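Local structure of coat protein (Leviviridae sp., 6YFR) at residues V5-P10 and S18-T23; Q34-E39 and S53-I58. The protein probably forms the capsid shell of a single-stranded RNA bacteriophage, assembling with copies of itself into virus-like particles. All blocks are in the same frame, centred on the assembly; numbering follows the deposited sequence.

Contact 1: V5-P10 and S18-T23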
ATOM      1  N   VAL A   5     -79.532 -25.462   9.207  1.00 49.19           N
ATOM      2  CA  VAL A   5     -78.316 -25.350  10.002  1.00 47.81           C
ATOM      3  C   VAL A   5     -78.572 -25.817  11.427  1.00 45.22           C
ATOM      4  O   VAL A   5     -79.693 -25.742  11.940  1.00 44.66           O
ATOM      5  CB  VAL A   5     -77.764 -23.906  10.011  1.00 51.66           C
ATOM      6  CG1 VAL A   5     -77.341 -23.481   8.614  1.00 36.93           C
ATOM      7  CG2 VAL A   5     -78.805 -22.947  10.567  1.00 20.78           C
ATOM      8  N   THR A   6     -77.514 -26.316  12.060  1.00 53.03           N
ATOM      9  CA  THR A   6     -77.489 -26.554  13.497  1.00 34.52           C
ATOM     10  C   THR A   6     -76.233 -25.924  14.073  1.00 49.11           C
ATOM     11  O   THR A   6     -75.173 -25.951  13.441  1.00 43.70           O
ATOM     12  CB  THR A   6     -77.510 -28.051  13.845  1.00 42.32           C
ATOM     13  OG1 THR A   6     -76.487 -28.728  13.102  1.00 48.79           O
ATOM     14  CG2 THR A   6     -78.873 -28.660  13.534  1.00 51.20           C
ATOM     15  N   GLN A   7     -76.358 -25.352  15.267  1.00 33.10           N
ATOM     16  CA  GLN A   7     -75.233 -24.656  15.873  1.00 46.55           C
ATOM     17  C   GLN A   7     -74.157 -25.654  16.279  1.00 28.99           C
ATOM     18  O   GLN A   7     -74.391 -26.518  17.130  1.00 50.14           O
ATOM     19  CB  GLN A   7     -75.697 -23.848  17.078  1.00 28.99           C
ATOM     20  CG  GLN A   7     -74.651 -22.876  17.577  1.00 45.57           C
ATOM     21  CD  GLN A   7     -75.265 -21.624  18.156  1.00 59.32           C
ATOM     22  OE1 GLN A   7     -74.933 -20.513  17.744  1.00 57.27           O
ATOM     23  NE2 GLN A   7     -76.166 -21.793  19.121  1.00 67.58           N
ATOM     24  N   TYR A   8     -72.977 -25.527  15.669  1.00 39.25           N
ATOM     25  CA  TYR A   8     -71.827 -26.385  15.937  1.00 47.86           C
ATOM     26  C   TYR A   8     -70.966 -25.840  17.075  1.00 35.39           C
ATOM     27  O   TYR A   8     -70.777 -26.519  18.089  1.00 55.29           O
ATOM     28  CB  TYR A   8     -71.010 -26.555  14.649  1.00 34.95           C
ATOM     29  CG  TYR A   8     -69.643 -27.192  14.798  1.00 59.64           C
ATOM     30  CD1 TYR A   8     -69.502 -28.508  15.227  1.00 36.74           C
ATOM     31  CD2 TYR A   8     -68.494 -26.481  14.468  1.00 70.00           C
ATOM     32  CE1 TYR A   8     -68.243 -29.088  15.349  1.00 32.17           C
ATOM     33  CE2 TYR A   8     -67.238 -27.046  14.583  1.00 58.96           C
ATOM     34  CZ  TYR A   8     -67.116 -28.350  15.022  1.00100.26           C
ATOM     35  OH  TYR A   8     -65.862 -28.905  15.132  1.00 59.09           O
ATOM     36  N   SER A   9     -70.452 -24.619  16.936  1.00 39.06           N
ATOM     37  CA  SER A   9     -69.732 -23.970  18.029  1.00 28.38           C
ATOM     38  C   SER A   9     -70.568 -22.828  18.586  1.00 38.27           C
ATOM     39  O   SER A   9     -70.741 -21.805  17.905  1.00 50.36           O
ATOM     40  CB  SER A   9     -68.373 -23.452  17.563  1.00 33.18           C
ATOM     41  OG  SER A   9     -67.725 -22.739  18.608  1.00 47.33           O
ATOM     42  N   PRO A  10     -71.084 -22.941  19.805  1.00 48.22           N
ATOM     43  CA  PRO A  10     -72.040 -21.955  20.306  1.00 34.12           C
ATOM     44  C   PRO A  10     -71.332 -20.696  20.768  1.00 50.32           C
ATOM     45  O   PRO A  10     -70.104 -20.697  20.957  1.00 49.08           O
ATOM     46  CB  PRO A  10     -72.701 -22.686  21.480  1.00 32.61           C
ATOM     47  CG  PRO A  10     -71.600 -23.548  22.009  1.00 65.00           C
ATOM     48  CD  PRO A  10     -70.778 -23.971  20.810  1.00 58.22           C
ATOM     49  N   SER A  18     -69.112 -17.502  16.425  1.00 41.64           N
ATOM     50  CA  SER A  18     -70.084 -18.571  16.584  1.00 30.26           C
ATOM     51  C   SER A  18     -70.293 -19.208  15.218  1.00 46.39           C
ATOM     52  O   SER A  18     -70.312 -18.505  14.205  1.00 48.34           O
ATOM     53  CB  SER A  18     -71.407 -18.042  17.148  1.00 28.94           C
ATOM     54  OG  SER A  18     -72.442 -19.000  17.018  1.00 98.21           O
ATOM     55  N   THR A  19     -70.425 -20.537  15.177  1.00 30.55           N
ATOM     56  CA  THR A  19     -70.530 -21.235  13.900  1.00 35.73           C
ATOM     57  C   THR A  19     -71.704 -22.204  13.895  1.00 38.63           C
ATOM     58  O   THR A  19     -71.952 -22.912  14.875  1.00 60.42           O
ATOM     59  CB  THR A  19     -69.241 -22.003  13.557  1.00 38.46           C
ATOM     60  OG1 THR A  19     -69.026 -23.043  14.515  1.00 58.13           O
ATOM     61  CG2 THR A  19     -68.037 -21.071  13.542  1.00 22.76           C
ATOM     62  N   TRP A  20     -72.416 -22.218  12.771  1.00 47.90           N
ATOM     63  CA  TRP A  20     -73.447 -23.194  12.456  1.00 43.29           C
ATOM     64  C   TRP A  20     -72.978 -24.051  11.290  1.00 41.24           C
ATOM     65  O   TRP A  20     -72.332 -23.550  10.360  1.00 46.20           O
ATOM     66  CB  TRP A  20     -74.762 -22.516  12.067  1.00 34.09           C
ATOM     67  CG  TRP A  20     -75.377 -21.665  13.124  1.00 40.05           C
ATOM     68  CD1 TRP A  20     -76.449 -21.981  13.905  1.00 30.84           C
ATOM     69  CD2 TRP A  20     -74.974 -20.345  13.508  1.00 22.15           C
ATOM     70  NE1 TRP A  20     -76.736 -20.943  14.758  1.00 47.57           N
ATOM     71  CE2 TRP A  20     -75.846 -19.926  14.534  1.00 25.48           C
ATOM     72  CE3 TRP A  20     -73.960 -19.480  13.090  1.00 32.81           C
ATOM     73  CZ2 TRP A  20     -75.733 -18.682  15.145  1.00 28.41           C
ATOM     74  CZ3 TRP A  20     -73.852 -18.242  13.701  1.00 35.77           C
ATOM     75  CH2 TRP A  20     -74.734 -17.855  14.715  1.00 26.45           C
ATOM     76  N   ASN A  21     -73.312 -25.336  11.334  1.00 32.51           N
ATOM     77  CA  ASN A  21     -73.049 -26.249  10.232  1.00 43.43           C
ATOM     78  C   ASN A  21     -74.331 -26.499   9.451  1.00 43.69           C
ATOM     79  O   ASN A  21     -75.417 -26.610  10.034  1.00 45.50           O
ATOM     80  CB  ASN A  21     -72.484 -27.583  10.731  1.00 25.11           C
ATOM     81  CG  ASN A  21     -71.039 -27.482  11.176  1.00 41.34           C
ATOM     82  OD1 ASN A  21     -70.381 -26.461  10.975  1.00 51.90           O
ATOM     83  ND2 ASN A  21     -70.534 -28.553  11.779  1.00 45.49           N
ATOM     84  N   VAL A  22     -74.194 -26.583   8.130  1.00 34.98           N
ATOM     85  CA  VAL A  22     -75.306 -26.938   7.256  1.00 49.78           C
ATOM     86  C   VAL A  22     -75.537 -28.439   7.345  1.00 39.11           C
ATOM     87  O   VAL A  22     -74.623 -29.235   7.101  1.00 57.09           O
ATOM     88  CB  VAL A  22     -75.019 -26.511   5.809  1.00 39.74           C
ATOM     89  CG1 VAL A  22     -76.072 -27.078   4.874  1.00 32.94           C
ATOM     90  CG2 VAL A  22     -74.956 -25.007   5.707  1.00 35.56           C
ATOM     91  N   THR A  23     -76.756 -28.830   7.688  1.00 46.54           N
ATOM     92  CA  THR A  23     -77.068 -30.238   7.890  1.00 48.55           C
ATOM     93  C   THR A  23     -77.394 -30.915   6.564  1.00 46.01           C
ATOM     94  O   THR A  23     -77.835 -30.275   5.607  1.00 62.69           O
ATOM     95  CB  THR A  23     -78.244 -30.400   8.854  1.00 39.23           C
ATOM     96  OG1 THR A  23     -79.373 -29.676   8.348  1.00 66.22           O
ATOM     97  CG2 THR A  23     -77.883 -29.883  10.259  1.00 53.59           C
TER
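Gln7 lies alongside Trp20, the two side chains pointing the same way and the amide plane only 26° from that of the indole. CG of Gln7 sits over the indole face, 4.3 Å from the centroid of the five-membered ring, in a CH-pi contact. Farther out, OE1 of Gln7 hangs over the rim of the same face. A long, flat-ended residue suits this place, because its CG methylene can cover the five-membered ring while the amide oxygen reaches out over the rim. Val5 shares this side of the sheet: its CB meets Trp20 CB at 3.9 Å, and its CG1 approaches Val22 CG2.

Polar groups gather on the other side. Asn21 places ND2 over one face of the Tyr8 ring, 3.4 Å from Tyr8 CG, while its CG and OD1 lie by Tyr8 CB; the amide and ring planes are 21° apart. A chi1 of 169° sets Tyr8 CG anti to the backbone N, where Asn21 ND2 covers it. Thr19 OG1 comes instead to the edge of that ring, near CD2.

The backbones pair antiparallel, Thr6 exchanging two hydrogen bonds with Asn21. A classic beta bulge follows, where Tyr8 N (2.9 Å) and Ser9 N (3.1 Å) both donate to Thr19 O. Ser9 O then accepts from Thr19 N.

Strands 5-9 and 16-22 form a beta hairpin at one margin of the chain's antiparallel sheet. Strand 34-41 follows on the inner side, and Asn21 OD1 bonds Gln34 NE2 there. Trp20 also stacks edge-to-face with Phe104 on helix 90-107 of a second subunit.

Contact 2: Q34-E39 and S53-I58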
ATOM      1  N   GLN A  34     -70.558 -23.920   6.150  1.00 39.46           N
ATOM      2  CA  GLN A  34     -70.612 -23.278   7.454  1.00 28.34           C
ATOM      3  C   GLN A  34     -71.160 -21.862   7.352  1.00 44.06           C
ATOM      4  O   GLN A  34     -71.032 -21.192   6.320  1.00 45.71           O
ATOM      5  CB  GLN A  34     -69.229 -23.229   8.112  1.00 30.12           C
ATOM      6  CG  GLN A  34     -68.769 -24.547   8.700  1.00 55.75           C
ATOM      7  CD  GLN A  34     -67.547 -24.384   9.578  1.00 48.86           C
ATOM      8  OE1 GLN A  34     -66.780 -23.432   9.421  1.00 53.46           O
ATOM      9  NE2 GLN A  34     -67.363 -25.305  10.516  1.00 67.89           N
ATOM     10  N   VAL A  35     -71.772 -21.418   8.449  1.00 31.05           N
ATOM     11  CA  VAL A  35     -72.147 -20.023   8.652  1.00 32.74           C
ATOM     12  C   VAL A  35     -71.470 -19.547   9.931  1.00 40.84           C
ATOM     13  O   VAL A  35     -71.612 -20.177  10.983  1.00 49.09           O
ATOM     14  CB  VAL A  35     -73.673 -19.842   8.745  1.00 35.75           C
ATOM     15  CG1 VAL A  35     -74.022 -18.362   8.791  1.00 30.56           C
ATOM     16  CG2 VAL A  35     -74.368 -20.523   7.578  1.00 24.56           C
ATOM     17  N   VAL A  36     -70.737 -18.445   9.843  1.00 39.42           N
ATOM     18  CA  VAL A  36     -69.939 -17.938  10.952  1.00 33.20           C
ATOM     19  C   VAL A  36     -70.378 -16.512  11.246  1.00 30.82           C
ATOM     20  O   VAL A  36     -70.365 -15.659  10.350  1.00 64.06           O
ATOM     21  CB  VAL A  36     -68.437 -17.991  10.636  1.00 29.38           C
ATOM     22  CG1 VAL A  36     -67.626 -17.508  11.827  1.00 26.53           C
ATOM     23  CG2 VAL A  36     -68.029 -19.398  10.238  1.00 39.21           C
ATOM     24  N   GLN A  37     -70.766 -16.252  12.490  1.00 26.30           N
ATOM     25  CA  GLN A  37     -71.006 -14.895  12.963  1.00 39.31           C
ATOM     26  C   GLN A  37     -69.832 -14.450  13.824  1.00 30.93           C
ATOM     27  O   GLN A  37     -69.401 -15.180  14.723  1.00 48.90           O
ATOM     28  CB  GLN A  37     -72.306 -14.787  13.763  1.00 28.08           C
ATOM     29  CG  GLN A  37     -72.549 -13.381  14.291  1.00 26.66           C
ATOM     30  CD  GLN A  37     -73.739 -13.283  15.227  1.00 41.75           C
ATOM     31  OE1 GLN A  37     -74.466 -14.256  15.441  1.00 36.99           O
ATOM     32  NE2 GLN A  37     -73.943 -12.097  15.795  1.00 32.86           N
ATOM     33  N   THR A  38     -69.327 -13.254  13.551  1.00 34.54           N
ATOM     34  CA  THR A  38     -68.160 -12.701  14.224  1.00 41.66           C
ATOM     35  C   THR A  38     -68.525 -11.355  14.829  1.00 38.55           C
ATOM     36  O   THR A  38     -69.195 -10.544  14.183  1.00 49.56           O
ATOM     37  CB  THR A  38     -66.990 -12.542  13.247  1.00 23.23           C
ATOM     38  OG1 THR A  38     -66.515 -13.836  12.859  1.00 59.82           O
ATOM     39  CG2 THR A  38     -65.855 -11.749  13.872  1.00 59.70           C
ATOM     40  N   GLU A  39     -68.105 -11.123  16.070  1.00 47.58           N
ATOM     41  CA  GLU A  39     -68.248  -9.818  16.711  1.00 25.88           C
ATOM     42  C   GLU A  39     -66.881  -9.414  17.245  1.00 38.79           C
ATOM     43  O   GLU A  39     -66.414  -9.967  18.246  1.00 46.20           O
ATOM     44  CB  GLU A  39     -69.293  -9.853  17.827  1.00 36.56           C
ATOM     45  CG  GLU A  39     -70.689 -10.229  17.358  1.00 38.72           C
ATOM     46  CD  GLU A  39     -71.288  -9.215  16.398  1.00 32.60           C
ATOM     47  OE1 GLU A  39     -70.836  -8.050  16.389  1.00 35.34           O
ATOM     48  OE2 GLU A  39     -72.220  -9.584  15.653  1.00 42.55           O
ATOM     49  N   SER A  53     -70.773 -14.749   7.664  1.00 38.18           N
ATOM     50  CA  SER A  53     -70.054 -15.339   6.545  1.00 28.39           C
ATOM     51  C   SER A  53     -70.626 -16.713   6.245  1.00 31.14           C
ATOM     52  O   SER A  53     -70.741 -17.551   7.143  1.00 43.61           O
ATOM     53  CB  SER A  53     -68.558 -15.443   6.851  1.00 32.64           C
ATOM     54  OG  SER A  53     -68.008 -14.165   7.127  1.00 54.75           O
ATOM     55  N   VAL A  54     -70.986 -16.944   4.989  1.00 35.56           N
ATOM     56  CA  VAL A  54     -71.479 -18.237   4.538  1.00 28.75           C
ATOM     57  C   VAL A  54     -70.445 -18.803   3.579  1.00 38.69           C
ATOM     58  O   VAL A  54     -70.190 -18.219   2.513  1.00 44.87           O
ATOM     59  CB  VAL A  54     -72.858 -18.124   3.874  1.00 38.07           C
ATOM     60  CG1 VAL A  54     -73.327 -19.492   3.423  1.00 30.47           C
ATOM     61  CG2 VAL A  54     -73.855 -17.505   4.839  1.00 29.72           C
ATOM     62  N   TYR A  55     -69.837 -19.922   3.971  1.00 31.15           N
ATOM     63  CA  TYR A  55     -68.881 -20.651   3.146  1.00 36.04           C
ATOM     64  C   TYR A  55     -69.550 -21.948   2.710  1.00 38.04           C
ATOM     65  O   TYR A  55     -69.807 -22.827   3.542  1.00 37.98           O
ATOM     66  CB  TYR A  55     -67.595 -20.941   3.919  1.00 32.39           C
ATOM     67  CG  TYR A  55     -66.969 -19.737   4.585  1.00 32.55           C
ATOM     68  CD1 TYR A  55     -66.274 -18.792   3.844  1.00 43.85           C
ATOM     69  CD2 TYR A  55     -67.056 -19.556   5.959  1.00 50.03           C
ATOM     70  CE1 TYR A  55     -65.693 -17.691   4.449  1.00 61.06           C
ATOM     71  CE2 TYR A  55     -66.478 -18.459   6.576  1.00 41.14           C
ATOM     72  CZ  TYR A  55     -65.798 -17.531   5.816  1.00 52.37           C
ATOM     73  OH  TYR A  55     -65.223 -16.438   6.424  1.00 64.71           O
ATOM     74  N   TYR A  56     -69.837 -22.073   1.413  1.00 31.91           N
ATOM     75  CA  TYR A  56     -70.410 -23.298   0.857  1.00 32.97           C
ATOM     76  C   TYR A  56     -69.366 -23.937  -0.052  1.00 63.07           C
ATOM     77  O   TYR A  56     -69.031 -23.386  -1.105  1.00 52.68           O
ATOM     78  CB  TYR A  56     -71.700 -23.014   0.092  1.00 33.26           C
ATOM     79  CG  TYR A  56     -72.495 -24.259  -0.235  1.00 29.34           C
ATOM     80  CD1 TYR A  56     -73.515 -24.692   0.600  1.00 42.84           C
ATOM     81  CD2 TYR A  56     -72.223 -25.002  -1.378  1.00 51.33           C
ATOM     82  CE1 TYR A  56     -74.244 -25.832   0.308  1.00 31.90           C
ATOM     83  CE2 TYR A  56     -72.948 -26.142  -1.679  1.00 36.05           C
ATOM     84  CZ  TYR A  56     -73.955 -26.553  -0.831  1.00 28.68           C
ATOM     85  OH  TYR A  56     -74.679 -27.688  -1.125  1.00 47.49           O
ATOM     86  N   TYR A  57     -68.855 -25.093   0.355  1.00 36.84           N
ATOM     87  CA  TYR A  57     -67.819 -25.787  -0.397  1.00 32.69           C
ATOM     88  C   TYR A  57     -68.481 -26.722  -1.401  1.00 45.04           C
ATOM     89  O   TYR A  57     -69.256 -27.606  -1.016  1.00 38.83           O
ATOM     90  CB  TYR A  57     -66.894 -26.549   0.549  1.00 29.56           C
ATOM     91  CG  TYR A  57     -66.340 -25.683   1.657  1.00 33.88           C
ATOM     92  CD1 TYR A  57     -65.327 -24.764   1.407  1.00 31.35           C
ATOM     93  CD2 TYR A  57     -66.837 -25.777   2.951  1.00 31.85           C
ATOM     94  CE1 TYR A  57     -64.820 -23.964   2.419  1.00 35.99           C
ATOM     95  CE2 TYR A  57     -66.334 -24.983   3.970  1.00 54.85           C
ATOM     96  CZ  TYR A  57     -65.327 -24.079   3.699  1.00 31.99           C
ATOM     97  OH  TYR A  57     -64.826 -23.290   4.709  1.00 51.87           O
ATOM     98  N   ILE A  58     -68.179 -26.525  -2.680  1.00 46.76           N
ATOM     99  CA  ILE A  58     -68.842 -27.253  -3.758  1.00 35.71           C
ATOM    100  C   ILE A  58     -67.780 -27.830  -4.688  1.00 46.02           C
ATOM    101  O   ILE A  58     -66.796 -27.146  -5.012  1.00 47.34           O
ATOM    102  CB  ILE A  58     -69.837 -26.340  -4.498  1.00 55.76           C
ATOM    103  CG1 ILE A  58     -70.645 -27.115  -5.538  1.00 40.07           C
ATOM    104  CG2 ILE A  58     -69.125 -25.149  -5.138  1.00 25.80           C
ATOM    105  CD1 ILE A  58     -71.761 -26.297  -6.159  1.00 52.80           C
TER
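Val35 and Val54 make the compact part of this contact, side by side and pointing the same way from a non-hydrogen-bonded pair, with Val35 CG1 4.0 Å from Val54 CG2. Val54 CG2, anti to the carbonyl carbon and beside the backbone N, faces both methyls of Val35. Valine suits the spot: it is beta-branched, favours extended backbone and fills a buried layer without a polar atom.

Hydrogen-bonded pairs flank the valines. Gln34 and Tyr55 exchange bonds of 2.9 Å, Gln34 N to Tyr55 O and Tyr55 N to Gln34 O, and Val36 N reaches Ser53 O at 2.8 Å. Ser53 N returns a bond to Val36 O.

On the other face Gln34, Val36 and Tyr55 are looser and partly exposed, though Ser53 beside them is buried. There Val36 CG2 touches only the edge of the Tyr55 ring, 4.1 Å from CE2, the side chains crossing at a slant. Gln34 bears on Tyr55 mainly through its backbone.

Beyond the paired residues, Gln37 NE2 and Ser50 each donate to one oxygen of Glu39, probably favouring its charged form, and a second subunit engages the Gln37 amide through Arg108 and Ser111. What joins the strands themselves is simpler: four N-H...O bonds satisfy the polar backbone, and valine methyls fill the buried face.

Contact 1 and contact 2 are successive hairpins of one antiparallel sheet, strands 16-22 and 34-41 being neighbours in it, and their centres lie about 9 Å apart. The seam between them carries probable backbone hydrogen bonds, Trp20 N to Val35 O at 2.8 Å and Gln37 N to Ser18 O at 2.9 Å. Side chains meet on both faces: Thr19 CG2 packs on Val36 CG2 at 3.7 Å, and Trp20 CH2 lies equally near Gln37 OE1. Both contacts touch the same second subunit on the Trp20 and Gln37 side, consistent with the coat-protein dimer of these phages, in which helices of one subunit pack over its partner's sheet.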